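Local coordinates for replication protein (Sphinx1.76-related DNA, PDB 6H24), which probably initiates replication of its plasmid-like DNA through binding to the origin, and is represented here by its dimeric WH1 winged-helix domain, at residues R23-A28 with I111-A116; S50-Q55 with H61-A66; F79-K84 with I90-R95. All coordinates share one frame; numbering follows the deposited sequence.

Interaction 1 lies near the centre of the domain and is wholly apolar: helix 19-34 packs on strand 108-113 of the three-stranded sheet. Interaction 2 sits farther out, where helix 49-56 meets helix 60-75; it is also apolar, but smaller and only partly buried. The two touch through L27 CD1 and Y52 CB, 3.6 Å apart, so helix 19-34 also backs Y52 of interaction 2. Interaction 3 is a beta hairpin at the opposite side of the chain's centre, about 17 Å from interaction 2 between nearest atoms. It relies on backbone hydrogen bonds and is partly buried, with one face polar. A116 CB of interaction 1 meets Y81 OH of interaction 3 at 3.2 Å. Both of these interactions touch the second subunit.

Interaction 1. Residues R23-A28 with I111-A116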
ATOM      1  N   ARG A  23      -6.237 -17.779  -3.949  1.00 23.32           N
ATOM      2  CA  ARG A  23      -6.454 -17.987  -5.373  1.00 23.43           C
ATOM      3  C   ARG A  23      -6.415 -16.671  -6.138  1.00 23.04           C
ATOM      4  O   ARG A  23      -5.939 -16.632  -7.280  1.00 23.35           O
ATOM      5  CB  ARG A  23      -7.777 -18.720  -5.585  1.00 26.21           C
ATOM      6  CG  ARG A  23      -7.689 -20.178  -5.161  1.00 29.39           C
ATOM      7  CD  ARG A  23      -9.029 -20.856  -5.224  1.00 34.87           C
ATOM      8  NE  ARG A  23      -8.923 -22.300  -5.048  1.00 38.82           N
ATOM      9  CZ  ARG A  23      -9.972 -23.106  -4.921  1.00 42.47           C
ATOM     10  NH1 ARG A  23     -11.195 -22.597  -4.928  1.00 41.45           N
ATOM     11  NH2 ARG A  23      -9.797 -24.411  -4.770  1.00 47.63           N
ATOM     12  N   LEU A  24      -6.909 -15.587  -5.539  1.00 21.29           N
ATOM     13  CA  LEU A  24      -6.764 -14.276  -6.165  1.00 21.36           C
ATOM     14  C   LEU A  24      -5.294 -13.995  -6.466  1.00 21.90           C
ATOM     15  O   LEU A  24      -4.938 -13.554  -7.568  1.00 21.07           O
ATOM     16  CB  LEU A  24      -7.353 -13.200  -5.257  1.00 22.04           C
ATOM     17  CG  LEU A  24      -7.072 -11.747  -5.639  1.00 22.44           C
ATOM     18  CD1 LEU A  24      -7.758 -11.375  -6.934  1.00 24.73           C
ATOM     19  CD2 LEU A  24      -7.537 -10.828  -4.520  1.00 24.38           C
ATOM     20  N   ILE A  25      -4.425 -14.236  -5.482  1.00 20.96           N
ATOM     21  CA  ILE A  25      -2.995 -13.986  -5.666  1.00 21.36           C
ATOM     22  C   ILE A  25      -2.419 -14.914  -6.729  1.00 22.00           C
ATOM     23  O   ILE A  25      -1.677 -14.475  -7.620  1.00 22.62           O
ATOM     24  CB  ILE A  25      -2.256 -14.120  -4.321  1.00 21.31           C
ATOM     25  CG1 ILE A  25      -2.621 -12.949  -3.409  1.00 22.22           C
ATOM     26  CG2 ILE A  25      -0.742 -14.187  -4.527  1.00 22.34           C
ATOM     27  CD1 ILE A  25      -2.148 -13.126  -1.978  1.00 22.42           C
ATOM     28  N   LEU A  26      -2.739 -16.211  -6.648  1.00 21.40           N
ATOM     29  CA  LEU A  26      -2.235 -17.161  -7.638  1.00 21.83           C
ATOM     30  C   LEU A  26      -2.677 -16.763  -9.042  1.00 22.61           C
ATOM     31  O   LEU A  26      -1.891 -16.832  -9.996  1.00 23.20           O
ATOM     32  CB  LEU A  26      -2.707 -18.583  -7.307  1.00 23.33           C
ATOM     33  N   LEU A  27      -3.938 -16.350  -9.190  1.00 22.21           N
ATOM     34  CA  LEU A  27      -4.441 -15.982 -10.506  1.00 22.34           C
ATOM     35  C   LEU A  27      -3.738 -14.743 -11.043  1.00 21.97           C
ATOM     36  O   LEU A  27      -3.462 -14.656 -12.244  1.00 22.86           O
ATOM     37  CB  LEU A  27      -5.951 -15.747 -10.439  1.00 23.93           C
ATOM     38  CG  LEU A  27      -6.814 -16.982 -10.193  1.00 26.15           C
ATOM     39  CD1 LEU A  27      -8.220 -16.529  -9.814  1.00 26.45           C
ATOM     40  CD2 LEU A  27      -6.842 -17.894 -11.407  1.00 30.86           C
ATOM     41  N   ALA A  28      -3.485 -13.749 -10.183  1.00 21.33           N
ATOM     42  CA  ALA A  28      -2.759 -12.565 -10.630  1.00 21.26           C
ATOM     43  C   ALA A  28      -1.391 -12.956 -11.175  1.00 22.14           C
ATOM     44  O   ALA A  28      -0.944 -12.421 -12.197  1.00 23.28           O
ATOM     45  CB  ALA A  28      -2.629 -11.555  -9.488  1.00 21.70           C
ATOM     46  N   ILE A 111      -5.139  -5.574  -8.835  1.00 22.47           N
ATOM     47  CA  ILE A 111      -4.418  -5.392  -7.583  1.00 21.59           C
ATOM     48  C   ILE A 111      -3.004  -4.916  -7.883  1.00 19.74           C
ATOM     49  O   ILE A 111      -2.459  -5.173  -8.959  1.00 20.59           O
ATOM     50  CB  ILE A 111      -4.363  -6.672  -6.716  1.00 23.43           C
ATOM     51  CG1 ILE A 111      -3.561  -7.791  -7.390  1.00 25.39           C
ATOM     52  CG2 ILE A 111      -5.774  -7.169  -6.397  1.00 24.90           C
ATOM     53  CD1 ILE A 111      -3.335  -8.989  -6.482  1.00 25.84           C
ATOM     54  N   ILE A 112      -2.418  -4.199  -6.933  1.00 20.12           N
ATOM     55  CA  ILE A 112      -0.988  -3.919  -6.932  1.00 19.61           C
ATOM     56  C   ILE A 112      -0.398  -4.456  -5.637  1.00 19.00           C
ATOM     57  O   ILE A 112      -0.862  -4.102  -4.550  1.00 19.45           O
ATOM     58  CB  ILE A 112      -0.671  -2.423  -7.068  1.00 20.42           C
ATOM     59  CG1 ILE A 112      -1.393  -1.802  -8.265  1.00 22.55           C
ATOM     60  CG2 ILE A 112       0.842  -2.247  -7.224  1.00 20.46           C
ATOM     61  CD1 ILE A 112      -1.088  -0.319  -8.468  1.00 24.61           C
ATOM     62  N   PHE A 113       0.629  -5.289  -5.745  1.00 19.00           N
ATOM     63  CA  PHE A 113       1.293  -5.787  -4.550  1.00 17.01           C
ATOM     64  C   PHE A 113       2.140  -4.703  -3.902  1.00 18.56           C
ATOM     65  O   PHE A 113       2.757  -3.878  -4.583  1.00 19.58           O
ATOM     66  CB  PHE A 113       2.164  -6.995  -4.891  1.00 17.88           C
ATOM     67  CG  PHE A 113       1.381  -8.234  -5.173  1.00 20.13           C
ATOM     68  CD1 PHE A 113       0.745  -8.913  -4.147  1.00 21.03           C
ATOM     69  CD2 PHE A 113       1.255  -8.714  -6.464  1.00 23.19           C
ATOM     70  CE1 PHE A 113       0.013 -10.057  -4.400  1.00 23.52           C
ATOM     71  CE2 PHE A 113       0.522  -9.859  -6.724  1.00 24.30           C
ATOM     72  CZ  PHE A 113      -0.091 -10.538  -5.692  1.00 24.37           C
ATOM     73  N   ALA A 114       2.178  -4.727  -2.571  1.00 17.68           N
ATOM     74  CA  ALA A 114       3.039  -3.835  -1.820  1.00 17.32           C
ATOM     75  C   ALA A 114       4.505  -4.187  -2.062  1.00 17.04           C
ATOM     76  O   ALA A 114       4.839  -5.343  -2.338  1.00 18.43           O
ATOM     77  CB  ALA A 114       2.725  -3.925  -0.334  1.00 17.80           C
ATOM     78  N   PRO A 115       5.408  -3.210  -1.948  1.00 20.26           N
ATOM     79  CA  PRO A 115       6.807  -3.495  -2.331  1.00 19.84           C
ATOM     80  C   PRO A 115       7.490  -4.550  -1.480  1.00 19.94           C
ATOM     81  O   PRO A 115       8.372  -5.251  -1.985  1.00 21.00           O
ATOM     82  CB  PRO A 115       7.501  -2.130  -2.211  1.00 20.57           C
ATOM     83  CG  PRO A 115       6.580  -1.265  -1.389  1.00 20.59           C
ATOM     84  CD  PRO A 115       5.185  -1.792  -1.611  1.00 20.80           C
ATOM     85  N   ALA A 116       7.108  -4.721  -0.217  1.00 19.81           N
ATOM     86  CA  ALA A 116       7.742  -5.756   0.593  1.00 22.14           C
ATOM     87  C   ALA A 116       7.389  -7.157   0.108  1.00 20.95           C
ATOM     88  O   ALA A 116       8.172  -8.101   0.312  1.00 21.58           O
ATOM     89  CB  ALA A 116       7.322  -5.605   2.055  1.00 23.77           C
TER
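I25, A28 and L24 of helix 19-34 meet F113 and I111 in a buried, apolar helix-on-sheet contact near the centre of the domain. No hydrogen bond crosses it. The helix segment runs almost at right angles to strand 111-113, with a crossing angle of -88° and axes 10.6 Å apart. I111 and F113 are alternate strand residues, so both side chains reach the helix while I112 between them turns to the other side. The main aromatic contact is at the far end of the F113 ring: I25 CG2 lies 3.9 Å from F113 CZ. I25 CG1 adds a second touch, 4.0 Å from F113 CE1, so both branches of the isoleucine hold the ring end. A28 offers its one methyl, with CB 4.0 Å from I111 CD1. I111 CG1 stands between its own backbone N and carbonyl carbon (chi1 65°), and its extended chain carries CD1 to that methyl. The other branch, I111 CG2, has a looser neighbour in L24 CD2 at 4.5 Å. V47 of strand 45-48 packs on L24 and A28 from the same sheet. I100 of strand 97-103 lies against I111, and L17 against I25, while L27 carries helix 19-34 on to helix 49-56.

Interaction 2. Residues S50-Q55 with H61-A66; sequences SSYINQ and HTAYQA
Helices 50-55 and 61-66 cross at 120°, with axes 9.2 Å apart and I53 and A63 as the nearest CA pair, at 6.9 Å. Two side chains of the first helix close on two alanines of the second. Y52 turns the edge of its ring to A63 O and A66 CB, both near the ring plane. Its CD2 is 3.6 Å from A63 O. One ring position further on, Y52 CE2 reaches A66 CB at 4.1 Å, one helical turn beyond A63. A63 CB touches Y52 CD2 at 3.7 Å, but from off the plane. The ring gets there because CG is anti to the backbone N (chi1 -176°). I53 also meets the A63 methyl, its CG1 3.9 Å from A63 CB. With an alanine at Y52 the ring is gone, and a gap is likely to open between the helices beside A63 and A66. V20 and L27 of helix 19-34 also pack on Y52. No hydrogen bond joins the two segments. Helix 49-56, a three-residue link and the longer helix 60-75, crossing steeply, are consistent with the helix-turn-helix of a winged-helix domain.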
ATOM      1  N   SER A  50     -13.283 -15.114 -15.446  1.00 29.21           N
ATOM      2  CA  SER A  50     -13.217 -16.236 -16.374  1.00 32.61           C
ATOM      3  C   SER A  50     -12.006 -17.115 -16.090  1.00 33.21           C
ATOM      4  O   SER A  50     -12.087 -18.343 -16.203  1.00 33.89           O
ATOM      5  CB  SER A  50     -13.170 -15.720 -17.814  1.00 34.93           C
ATOM      6  OG  SER A  50     -12.112 -14.789 -17.987  1.00 35.79           O
ATOM      7  N   SER A  51     -10.879 -16.511 -15.705  1.00 34.20           N
ATOM      8  CA  SER A  51      -9.700 -17.302 -15.356  1.00 35.61           C
ATOM      9  C   SER A  51      -9.928 -18.071 -14.059  1.00 32.88           C
ATOM     10  O   SER A  51      -9.521 -19.230 -13.936  1.00 35.45           O
ATOM     11  CB  SER A  51      -8.470 -16.404 -15.234  1.00 38.06           C
ATOM     12  OG  SER A  51      -8.251 -15.666 -16.422  1.00 42.47           O
ATOM     13  N   TYR A  52     -10.576 -17.433 -13.078  1.00 28.47           N
ATOM     14  CA  TYR A  52     -10.926 -18.123 -11.838  1.00 26.92           C
ATOM     15  C   TYR A  52     -11.769 -19.346 -12.145  1.00 29.80           C
ATOM     16  O   TYR A  52     -11.499 -20.446 -11.638  1.00 30.29           O
ATOM     17  CB  TYR A  52     -11.634 -17.119 -10.909  1.00 27.37           C
ATOM     18  CG  TYR A  52     -12.018 -17.589  -9.515  1.00 30.54           C
ATOM     19  CD1 TYR A  52     -11.237 -18.494  -8.808  1.00 33.84           C
ATOM     20  CD2 TYR A  52     -13.111 -17.032  -8.865  1.00 33.33           C
ATOM     21  CE1 TYR A  52     -11.588 -18.891  -7.519  1.00 35.01           C
ATOM     22  CE2 TYR A  52     -13.462 -17.414  -7.582  1.00 34.05           C
ATOM     23  CZ  TYR A  52     -12.698 -18.340  -6.914  1.00 34.96           C
ATOM     24  OH  TYR A  52     -13.065 -18.708  -5.635  1.00 36.06           O
ATOM     25  N   ILE A  53     -12.750 -19.183 -13.028  1.00 31.79           N
ATOM     26  CA  ILE A  53     -13.581 -20.299 -13.464  1.00 34.79           C
ATOM     27  C   ILE A  53     -12.731 -21.361 -14.154  1.00 35.21           C
ATOM     28  O   ILE A  53     -12.840 -22.556 -13.856  1.00 39.28           O
ATOM     29  CB  ILE A  53     -14.696 -19.780 -14.391  1.00 37.79           C
ATOM     30  CG1 ILE A  53     -15.688 -18.932 -13.597  1.00 36.37           C
ATOM     31  CG2 ILE A  53     -15.399 -20.933 -15.089  1.00 41.51           C
ATOM     32  CD1 ILE A  53     -16.551 -18.050 -14.464  1.00 36.73           C
ATOM     33  N   ASN A  54     -11.857 -20.941 -15.078  1.00 32.57           N
ATOM     34  CA  ASN A  54     -11.079 -21.905 -15.851  1.00 35.72           C
ATOM     35  C   ASN A  54     -10.039 -22.615 -14.996  1.00 34.96           C
ATOM     36  O   ASN A  54      -9.726 -23.786 -15.246  1.00 36.59           O
ATOM     37  CB  ASN A  54     -10.379 -21.218 -17.027  1.00 41.25           C
ATOM     38  CG  ASN A  54     -11.332 -20.846 -18.144  1.00 51.54           C
ATOM     39  OD1 ASN A  54     -12.432 -21.388 -18.247  1.00 56.54           O
ATOM     40  ND2 ASN A  54     -10.907 -19.922 -18.997  1.00 55.30           N
ATOM     41  N   GLN A  55      -9.482 -21.929 -13.998  1.00 35.71           N
ATOM     42  CA  GLN A  55      -8.403 -22.523 -13.218  1.00 38.49           C
ATOM     43  C   GLN A  55      -8.930 -23.413 -12.097  1.00 36.17           C
ATOM     44  O   GLN A  55      -8.319 -24.440 -11.788  1.00 37.43           O
ATOM     45  CB  GLN A  55      -7.508 -21.425 -12.642  1.00 42.92           C
ATOM     46  CG  GLN A  55      -6.498 -20.853 -13.631  1.00 51.57           C
ATOM     47  CD  GLN A  55      -5.288 -21.754 -13.822  1.00 60.48           C
ATOM     48  OE1 GLN A  55      -4.911 -22.507 -12.924  1.00 61.57           O
ATOM     49  NE2 GLN A  55      -4.672 -21.677 -14.997  1.00 66.20           N
ATOM     50  N   HIS A  61     -21.609 -18.310 -11.287  1.00 44.27           N
ATOM     51  CA  HIS A  61     -22.338 -17.068 -11.054  1.00 46.13           C
ATOM     52  C   HIS A  61     -21.807 -16.297  -9.854  1.00 43.46           C
ATOM     53  O   HIS A  61     -22.058 -15.094  -9.755  1.00 43.96           O
ATOM     54  CB  HIS A  61     -23.840 -17.329 -10.906  1.00 50.48           C
ATOM     55  CG  HIS A  61     -24.210 -18.189  -9.741  1.00 53.33           C
ATOM     56  ND1 HIS A  61     -24.543 -17.669  -8.510  1.00 53.90           N
ATOM     57  CD2 HIS A  61     -24.331 -19.532  -9.629  1.00 55.30           C
ATOM     58  CE1 HIS A  61     -24.842 -18.657  -7.684  1.00 55.58           C
ATOM     59  NE2 HIS A  61     -24.717 -19.797  -8.338  1.00 56.58           N
ATOM     60  N   THR A  62     -21.079 -16.948  -8.950  1.00 42.11           N
ATOM     61  CA  THR A  62     -20.548 -16.272  -7.774  1.00 42.70           C
ATOM     62  C   THR A  62     -19.062 -15.970  -7.882  1.00 38.62           C
ATOM     63  O   THR A  62     -18.494 -15.401  -6.947  1.00 36.97           O
ATOM     64  CB  THR A  62     -20.782 -17.122  -6.516  1.00 50.95           C
ATOM     65  OG1 THR A  62     -20.196 -18.419  -6.694  1.00 55.59           O
ATOM     66  CG2 THR A  62     -22.267 -17.268  -6.229  1.00 53.51           C
ATOM     67  N   ALA A  63     -18.428 -16.296  -9.013  1.00 35.40           N
ATOM     68  CA  ALA A  63     -16.973 -16.213  -9.099  1.00 34.05           C
ATOM     69  C   ALA A  63     -16.502 -14.768  -9.022  1.00 31.13           C
ATOM     70  O   ALA A  63     -15.579 -14.448  -8.267  1.00 29.79           O
ATOM     71  CB  ALA A  63     -16.486 -16.866 -10.394  1.00 35.56           C
ATOM     72  N   TYR A  64     -17.140 -13.870  -9.775  1.00 31.41           N
ATOM     73  CA  TYR A  64     -16.704 -12.480  -9.760  1.00 30.30           C
ATOM     74  C   TYR A  64     -16.908 -11.850  -8.386  1.00 29.77           C
ATOM     75  O   TYR A  64     -16.000 -11.212  -7.848  1.00 28.45           O
ATOM     76  CB  TYR A  64     -17.431 -11.674 -10.828  1.00 31.17           C
ATOM     77  CG  TYR A  64     -17.175 -10.187 -10.716  1.00 30.50           C
ATOM     78  CD1 TYR A  64     -15.896  -9.673 -10.847  1.00 29.30           C
ATOM     79  CD2 TYR A  64     -18.212  -9.303 -10.457  1.00 31.32           C
ATOM     80  CE1 TYR A  64     -15.658  -8.311 -10.739  1.00 28.93           C
ATOM     81  CE2 TYR A  64     -17.986  -7.940 -10.348  1.00 30.99           C
ATOM     82  CZ  TYR A  64     -16.703  -7.451 -10.489  1.00 29.79           C
ATOM     83  OH  TYR A  64     -16.464  -6.101 -10.383  1.00 29.70           O
ATOM     84  N   GLN A  65     -18.095 -12.023  -7.793  1.00 32.40           N
ATOM     85  CA  GLN A  65     -18.328 -11.449  -6.470  1.00 31.72           C
ATOM     86  C   GLN A  65     -17.323 -11.986  -5.457  1.00 29.74           C
ATOM     87  O   GLN A  65     -16.848 -11.247  -4.587  1.00 28.81           O
ATOM     88  CB  GLN A  65     -19.755 -11.734  -6.006  1.00 34.42           C
ATOM     89  CG  GLN A  65     -20.152 -10.962  -4.754  1.00 35.47           C
ATOM     90  CD  GLN A  65     -20.213  -9.457  -4.996  1.00 34.85           C
ATOM     91  OE1 GLN A  65     -20.848  -8.995  -5.946  1.00 35.78           O
ATOM     92  NE2 GLN A  65     -19.542  -8.693  -4.148  1.00 33.37           N
ATOM     93  N   ALA A  66     -16.992 -13.279  -5.549  1.00 30.05           N
ATOM     94  CA  ALA A  66     -16.000 -13.857  -4.651  1.00 29.63           C
ATOM     95  C   ALA A  66     -14.659 -13.152  -4.787  1.00 27.41           C
ATOM     96  O   ALA A  66     -14.012 -12.833  -3.782  1.00 27.38           O
ATOM     97  CB  ALA A  66     -15.841 -15.350  -4.945  1.00 30.22           C
TER

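Interaction 3. Residues F79-K84 with I90-R95; sequences FSYQEK and INITSR
F79, Y81 and E83 pair with S94, I92 and I90 by backbone hydrogen bonds in both directions, as expected of hydrogen-bonded pairs in an antiparallel hairpin. The bonds are short and fairly straight: S94 N to F79 O is 2.8 Å and I90 N to E83 O is 2.8 Å. Residues N91 to S94 also form an antiparallel ladder with the second subunit, so the sheet continues across the dimer. Among the side chains, S80 OG and T93 OG1 share a hydrogen bond of 3.2 Å across a non-hydrogen-bonded pair. The aromatic contacts lie on the face opposite S80 and T93. I92 CB sits over one face of the Y81 ring, 4.1 Å from its centroid and 16° off the normal, a CH-pi contact. The Y81 CG stands between backbone N and carbonyl carbon (chi1 61°), which swings the ring over I92. S94 CB makes a more off-centre CH-pi contact with F79, 4.2 Å from the ring centroid. Within its own strand S94 OG donates to R95 O at 2.8 Å, which fixes the hydroxyl beside that ring. E83 lays its chain across I92 CD1, while its OE1 forms a salt bridge with R85. The paired backbone bonds thus set the register, the aromatic face packs on A9 and L10 of helix 2-14, and the S80 and T93 face stays polar.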
ATOM      1  N   PHE A  79       1.117  -7.167   7.845  1.00 21.04           N
ATOM      2  CA  PHE A  79       2.076  -8.016   8.550  1.00 21.65           C
ATOM      3  C   PHE A  79       3.284  -7.177   8.953  1.00 22.52           C
ATOM      4  O   PHE A  79       3.555  -6.121   8.374  1.00 22.25           O
ATOM      5  CB  PHE A  79       2.491  -9.234   7.700  1.00 22.37           C
ATOM      6  CG  PHE A  79       3.310  -8.898   6.482  1.00 23.37           C
ATOM      7  CD1 PHE A  79       2.716  -8.382   5.340  1.00 23.87           C
ATOM      8  CD2 PHE A  79       4.668  -9.160   6.460  1.00 25.74           C
ATOM      9  CE1 PHE A  79       3.474  -8.091   4.216  1.00 24.32           C
ATOM     10  CE2 PHE A  79       5.430  -8.877   5.341  1.00 26.03           C
ATOM     11  CZ  PHE A  79       4.834  -8.350   4.218  1.00 24.98           C
ATOM     12  N   SER A  80       4.005  -7.658   9.969  1.00 23.64           N
ATOM     13  CA  SER A  80       5.096  -6.911  10.578  1.00 23.97           C
ATOM     14  C   SER A  80       6.356  -7.764  10.652  1.00 23.18           C
ATOM     15  O   SER A  80       6.294  -8.994  10.749  1.00 23.25           O
ATOM     16  CB  SER A  80       4.721  -6.431  11.982  1.00 28.57           C
ATOM     17  OG  SER A  80       3.619  -5.543  11.931  1.00 30.26           O
ATOM     18  N   TYR A  81       7.503  -7.089  10.598  1.00 23.83           N
ATOM     19  CA  TYR A  81       8.807  -7.746  10.636  1.00 24.47           C
ATOM     20  C   TYR A  81       9.855  -6.660  10.857  1.00 24.38           C
ATOM     21  O   TYR A  81       9.549  -5.467  10.823  1.00 24.35           O
ATOM     22  CB  TYR A  81       9.072  -8.532   9.342  1.00 24.03           C
ATOM     23  CG  TYR A  81       9.081  -7.658   8.110  1.00 24.40           C
ATOM     24  CD1 TYR A  81       7.896  -7.304   7.483  1.00 24.18           C
ATOM     25  CD2 TYR A  81      10.276  -7.177   7.576  1.00 24.17           C
ATOM     26  CE1 TYR A  81       7.888  -6.494   6.367  1.00 23.93           C
ATOM     27  CE2 TYR A  81      10.275  -6.362   6.453  1.00 24.26           C
ATOM     28  CZ  TYR A  81       9.073  -6.022   5.860  1.00 24.02           C
ATOM     29  OH  TYR A  81       9.050  -5.212   4.751  1.00 25.11           O
ATOM     30  N   GLN A  82      11.105  -7.076  11.032  1.00 25.10           N
ATOM     31  CA  GLN A  82      12.191  -6.136  11.258  1.00 25.86           C
ATOM     32  C   GLN A  82      13.208  -6.272  10.128  1.00 25.71           C
ATOM     33  O   GLN A  82      13.366  -7.348   9.543  1.00 27.48           O
ATOM     34  CB  GLN A  82      12.912  -6.360  12.599  1.00 33.34           C
ATOM     35  CG  GLN A  82      12.121  -6.056  13.861  1.00 43.32           C
ATOM     36  CD  GLN A  82      12.890  -6.454  15.110  1.00 56.39           C
ATOM     37  OE1 GLN A  82      12.391  -7.192  15.960  1.00 62.62           O
ATOM     38  NE2 GLN A  82      14.121  -5.960  15.226  1.00 60.77           N
ATOM     39  N   GLU A  83      13.899  -5.164   9.846  1.00 25.69           N
ATOM     40  CA  GLU A  83      14.956  -5.085   8.847  1.00 28.98           C
ATOM     41  C   GLU A  83      16.138  -4.291   9.387  1.00 28.85           C
ATOM     42  O   GLU A  83      15.977  -3.432  10.258  1.00 28.56           O
ATOM     43  CB  GLU A  83      14.508  -4.398   7.547  1.00 33.92           C
ATOM     44  CG  GLU A  83      13.773  -5.261   6.568  1.00 37.36           C
ATOM     45  CD  GLU A  83      13.500  -4.534   5.261  1.00 37.22           C
ATOM     46  OE1 GLU A  83      13.800  -3.322   5.160  1.00 36.93           O
ATOM     47  OE2 GLU A  83      13.009  -5.185   4.320  1.00 36.49           O
ATOM     48  N   LYS A  84      17.318  -4.571   8.837  1.00 30.35           N
ATOM     49  CA  LYS A  84      18.507  -3.776   9.114  1.00 32.77           C
ATOM     50  C   LYS A  84      18.466  -2.462   8.335  1.00 33.56           C
ATOM     51  O   LYS A  84      17.925  -2.395   7.224  1.00 31.82           O
ATOM     52  CB  LYS A  84      19.773  -4.558   8.748  1.00 34.87           C
ATOM     53  N   ILE A  90      14.999  -1.494  12.006  1.00 26.48           N
ATOM     54  CA  ILE A  90      13.721  -0.806  11.852  1.00 25.39           C
ATOM     55  C   ILE A  90      12.583  -1.805  11.999  1.00 24.35           C
ATOM     56  O   ILE A  90      12.679  -2.949  11.544  1.00 24.07           O
ATOM     57  CB  ILE A  90      13.647  -0.053  10.510  1.00 25.74           C
ATOM     58  CG1 ILE A  90      12.360   0.773  10.435  1.00 28.64           C
ATOM     59  CG2 ILE A  90      13.729  -1.023   9.336  1.00 23.97           C
ATOM     60  CD1 ILE A  90      12.419   1.871   9.402  1.00 32.29           C
ATOM     61  N   ASN A  91      11.501  -1.364  12.639  1.00 24.01           N
ATOM     62  CA  ASN A  91      10.308  -2.177  12.842  1.00 23.51           C
ATOM     63  C   ASN A  91       9.291  -1.805  11.767  1.00 22.99           C
ATOM     64  O   ASN A  91       8.708  -0.716  11.811  1.00 23.25           O
ATOM     65  CB  ASN A  91       9.739  -1.922  14.237  1.00 27.01           C
ATOM     66  CG  ASN A  91      10.638  -2.443  15.337  1.00 34.39           C
ATOM     67  OD1 ASN A  91      10.788  -3.649  15.513  1.00 38.38           O
ATOM     68  ND2 ASN A  91      11.246  -1.529  16.083  1.00 37.35           N
ATOM     69  N   ILE A  92       9.035  -2.720  10.829  1.00 22.82           N
ATOM     70  CA  ILE A  92       8.212  -2.430   9.658  1.00 22.74           C
ATOM     71  C   ILE A  92       6.829  -3.055   9.786  1.00 21.52           C
ATOM     72  O   ILE A  92       6.678  -4.174  10.294  1.00 21.99           O
ATOM     73  CB  ILE A  92       8.899  -2.942   8.375  1.00 24.72           C
ATOM     74  CG1 ILE A  92      10.193  -2.167   8.135  1.00 29.31           C
ATOM     75  CG2 ILE A  92       7.978  -2.833   7.181  1.00 22.64           C
ATOM     76  CD1 ILE A  92      11.047  -2.748   7.037  1.00 31.37           C
ATOM     77  N   THR A  93       5.818  -2.328   9.317  1.00 21.19           N
ATOM     78  CA  THR A  93       4.497  -2.890   9.054  1.00 21.66           C
ATOM     79  C   THR A  93       4.152  -2.657   7.588  1.00 20.62           C
ATOM     80  O   THR A  93       4.286  -1.536   7.084  1.00 20.51           O
ATOM     81  CB  THR A  93       3.437  -2.276   9.960  1.00 23.82           C
ATOM     82  OG1 THR A  93       3.833  -2.442  11.325  1.00 25.60           O
ATOM     83  CG2 THR A  93       2.094  -2.951   9.736  1.00 24.77           C
ATOM     84  N   SER A  94       3.695  -3.711   6.907  1.00 19.57           N
ATOM     85  CA  SER A  94       3.433  -3.668   5.475  1.00 19.78           C
ATOM     86  C   SER A  94       2.039  -4.189   5.174  1.00 19.86           C
ATOM     87  O   SER A  94       1.501  -5.018   5.909  1.00 20.49           O
ATOM     88  CB  SER A  94       4.457  -4.515   4.676  1.00 19.76           C
ATOM     89  OG  SER A  94       4.187  -4.502   3.280  1.00 19.72           O
ATOM     90  N   ARG A  95       1.461  -3.682   4.088  1.00 17.56           N
ATOM     91  CA  ARG A  95       0.294  -4.283   3.474  1.00 18.30           C
ATOM     92  C   ARG A  95       0.703  -5.454   2.581  1.00 18.57           C
ATOM     93  O   ARG A  95       1.875  -5.625   2.239  1.00 19.28           O
ATOM     94  CB  ARG A  95      -0.465  -3.250   2.638  1.00 18.44           C
ATOM     95  CG  ARG A  95      -1.065  -2.090   3.436  1.00 18.47           C
ATOM     96  CD  ARG A  95      -2.041  -2.586   4.468  1.00 19.52           C
ATOM     97  NE  ARG A  95      -2.678  -1.487   5.188  1.00 19.90           N
ATOM     98  CZ  ARG A  95      -3.571  -1.644   6.144  1.00 21.17           C
ATOM     99  NH1 ARG A  95      -3.983  -2.857   6.498  1.00 22.59           N
ATOM    100  NH2 ARG A  95      -4.084  -0.579   6.746  1.00 21.00           N
TER